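Local coordinates for protein anti-sigma-I factor RsgI2 (Clostridium thermocellum, PDB 4B9P) that binds cellulose through this extracellular family 3 module and probably releases the sigma factor SigI2 when polysaccharide is sensed, at residues I44-T49 / D150-Y155. Numbering follows the deposited sequence.
With CA (calcium ion), chain B.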
loop_
_atom_site.group_PDB
_atom_site.type_symbol
_atom_site.label_atom_id
_atom_site.label_comp_id
_atom_site.label_asym_id
_atom_site.label_seq_id
_atom_site.Cartn_x
_atom_site.Cartn_y
_atom_site.Cartn_z
ATOM N N ILE A 44 -5.640 -2.875 2.924
ATOM C CA ILE A 44 -4.291 -3.315 2.582
ATOM C C ILE A 44 -3.313 -2.391 3.272
ATOM O O ILE A 44 -3.515 -1.177 3.185
ATOM C CB ILE A 44 -4.090 -3.232 1.069
ATOM C CG1 ILE A 44 -5.101 -4.094 0.305
ATOM C CG2 ILE A 44 -2.664 -3.644 0.691
ATOM C CD1 ILE A 44 -5.160 -3.759 -1.169
ATOM N N ARG A 45 -2.282 -2.924 3.941
ATOM C CA ARG A 45 -1.346 -2.057 4.668
ATOM C C ARG A 45 0.079 -2.244 4.178
ATOM O O ARG A 45 0.603 -3.360 4.126
ATOM C CB ARG A 45 -1.374 -2.336 6.179
ATOM C CG ARG A 45 -2.694 -1.984 6.770
ATOM C CD ARG A 45 -2.678 -2.210 8.252
ATOM N NE ARG A 45 -3.962 -1.800 8.801
ATOM C CZ ARG A 45 -4.320 -2.045 10.043
ATOM N NH1 ARG A 45 -3.487 -2.702 10.847
ATOM N NH2 ARG A 45 -5.512 -1.655 10.471
ATOM N N TYR A 46 0.706 -1.109 3.866
ATOM C CA TYR A 46 2.122 -1.027 3.506
ATOM C C TYR A 46 2.811 -0.342 4.692
ATOM O O TYR A 46 2.556 0.840 4.946
ATOM C CB TYR A 46 2.289 -0.176 2.226
ATOM C CG TYR A 46 3.739 -0.068 1.775
ATOM C CD1 TYR A 46 4.597 0.933 2.282
ATOM C CD2 TYR A 46 4.261 -0.938 0.806
ATOM C CE1 TYR A 46 5.927 0.997 1.889
ATOM C CE2 TYR A 46 5.605 -0.860 0.388
ATOM C CZ TYR A 46 6.415 0.125 0.919
ATOM O OH TYR A 46 7.690 0.140 0.482
ATOM N N TYR A 47 3.677 -1.071 5.386
ATOM C CA TYR A 47 4.311 -0.593 6.618
ATOM C C TYR A 47 5.675 0.022 6.348
ATOM O O TYR A 47 6.454 -0.506 5.537
ATOM C CB TYR A 47 4.525 -1.758 7.572
ATOM C CG TYR A 47 3.287 -2.365 8.117
ATOM C CD1 TYR A 47 2.627 -1.787 9.213
ATOM C CD2 TYR A 47 2.733 -3.503 7.524
ATOM C CE1 TYR A 47 1.488 -2.376 9.752
ATOM C CE2 TYR A 47 1.594 -4.073 8.034
ATOM C CZ TYR A 47 0.965 -3.512 9.129
ATOM O OH TYR A 47 -0.179 -4.146 9.599
ATOM N N TYR A 48 5.987 1.119 7.039
ATOM C CA TYR A 48 7.238 1.814 6.764
ATOM C C TYR A 48 7.577 2.669 7.990
ATOM O O TYR A 48 6.795 2.784 8.944
ATOM C CB TYR A 48 7.099 2.670 5.498
ATOM C CG TYR A 48 6.159 3.869 5.597
ATOM C CD1 TYR A 48 4.767 3.718 5.497
ATOM C CD2 TYR A 48 6.668 5.150 5.748
ATOM C CE1 TYR A 48 3.919 4.779 5.593
ATOM C CE2 TYR A 48 5.803 6.251 5.810
ATOM C CZ TYR A 48 4.436 6.039 5.719
ATOM O OH TYR A 48 3.586 7.112 5.801
ATOM N N THR A 49 8.770 3.262 7.949
ATOM C CA THR A 49 9.145 4.297 8.929
ATOM C C THR A 49 9.160 5.651 8.235
ATOM O O THR A 49 9.837 5.840 7.229
ATOM C CB THR A 49 10.508 3.988 9.536
ATOM O OG1 THR A 49 11.424 3.656 8.480
ATOM C CG2 THR A 49 10.394 2.836 10.563
ATOM N N ASP A 150 4.852 -11.100 0.987
ATOM C CA ASP A 150 4.283 -11.416 2.298
ATOM C C ASP A 150 4.342 -10.263 3.307
ATOM O O ASP A 150 3.758 -10.376 4.384
ATOM C CB ASP A 150 5.056 -12.597 2.923
ATOM C CG ASP A 150 4.955 -13.863 2.095
ATOM O OD1 ASP A 150 3.809 -14.301 1.890
ATOM O OD2 ASP A 150 5.983 -14.384 1.609
ATOM N N LYS A 151 5.024 -9.151 2.990
ATOM C CA LYS A 151 5.239 -8.100 3.992
ATOM C C LYS A 151 4.305 -6.919 3.821
ATOM O O LYS A 151 4.491 -5.880 4.449
ATOM C CB LYS A 151 6.694 -7.643 3.990
ATOM C CG LYS A 151 7.644 -8.688 4.558
ATOM C CD LYS A 151 9.125 -8.185 4.523
ATOM C CE LYS A 151 9.574 -7.605 5.787
ATOM N NZ LYS A 151 10.911 -6.929 5.518
ATOM N N ILE A 152 3.286 -7.085 2.990
ATOM C CA ILE A 152 2.136 -6.188 2.922
ATOM C C ILE A 152 0.950 -7.020 3.405
ATOM O O ILE A 152 0.785 -8.165 2.992
ATOM C CB ILE A 152 1.914 -5.679 1.477
ATOM C CG1 ILE A 152 3.027 -4.664 1.140
ATOM C CG2 ILE A 152 0.504 -5.080 1.299
ATOM C CD1 ILE A 152 3.060 -4.327 -0.355
ATOM N N THR A 153 0.144 -6.480 4.322
ATOM C CA THR A 153 -0.939 -7.299 4.874
ATOM C C THR A 153 -2.274 -6.909 4.277
ATOM O O THR A 153 -2.458 -5.792 3.788
ATOM C CB THR A 153 -1.025 -7.146 6.406
ATOM O OG1 THR A 153 -1.068 -5.748 6.723
ATOM C CG2 THR A 153 0.177 -7.793 7.090
ATOM N N VAL A 154 -3.216 -7.850 4.301
ATOM C CA VAL A 154 -4.561 -7.614 3.768
ATOM C C VAL A 154 -5.573 -8.174 4.752
ATOM O O VAL A 154 -5.405 -9.304 5.237
ATOM C CB VAL A 154 -4.795 -8.268 2.374
ATOM C CG1 VAL A 154 -6.173 -7.876 1.830
ATOM C CG2 VAL A 154 -3.688 -7.912 1.385
ATOM N N TYR A 155 -6.577 -7.357 5.059
ATOM C CA TYR A 155 -7.644 -7.723 5.996
ATOM C C TYR A 155 -8.978 -7.686 5.266
ATOM O O TYR A 155 -9.212 -6.807 4.430
ATOM C CB TYR A 155 -7.729 -6.722 7.152
ATOM C CG TYR A 155 -6.387 -6.530 7.771
ATOM C CD1 TYR A 155 -5.472 -5.663 7.185
ATOM C CD2 TYR A 155 -6.016 -7.209 8.916
ATOM C CE1 TYR A 155 -4.224 -5.462 7.709
ATOM C CE2 TYR A 155 -4.703 -7.001 9.465
ATOM C CZ TYR A 155 -3.824 -6.116 8.831
ATOM O OH TYR A 155 -2.540 -5.860 9.287
HETATM CA CA CA B . 11.944 4.864 6.447
HETATM O O HOH W 1 10.666 5.569 4.443
#
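Tyr155 places CE1 over one face of the Arg45 guanidinium, the two planes 47° apart, with Tyr47 OH at the edge of the guanidinium, in plane. Closer to the backbone, CD of the extended Arg45 chain lies 3.6 Å from Tyr155 CE1, while NE is salt-bridged to Glu89. At the edge of the Tyr47 ring, near its plane, sit Thr153 OG1, 3.4 Å from CE2, and the hydroxyl of Tyr155. The two tyrosines meet tip to tip, with 2.9 Å between Tyr47 OH and Tyr155 OH. Thr153 OG1, set between its own backbone N and carbonyl carbon (chi1 51°), donates to Tyr155 OH at 3.0 Å, and that hydroxyl is also hydrogen-bonded to Glu165. On the other sheet face, Ile152 CD1 approaches the edge of the Tyr46 ring, 3.8 Å from CD2, and Ile152 CG2 meets Ile44 CG2 at 3.5 Å; Ile152 and Val154 pack on strand 7-13 of the facing sheet. Arg45 and Thr153 form an antiparallel hydrogen-bonded pair: Arg45 N donates to Thr153 O at 2.9 Å, nearly straight (162°), and Thr153 N returns a bond to Arg45 O. Past the pairing, Thr49 binds calcium through O and OG1, alongside Asp51, Asp132, Ser135 and Asp136. Neighbouring antiparallel strands with a largely apolar face turned to a second sheet, and a calcium site nearby, are characteristic of the CBM3 beta-sandwich.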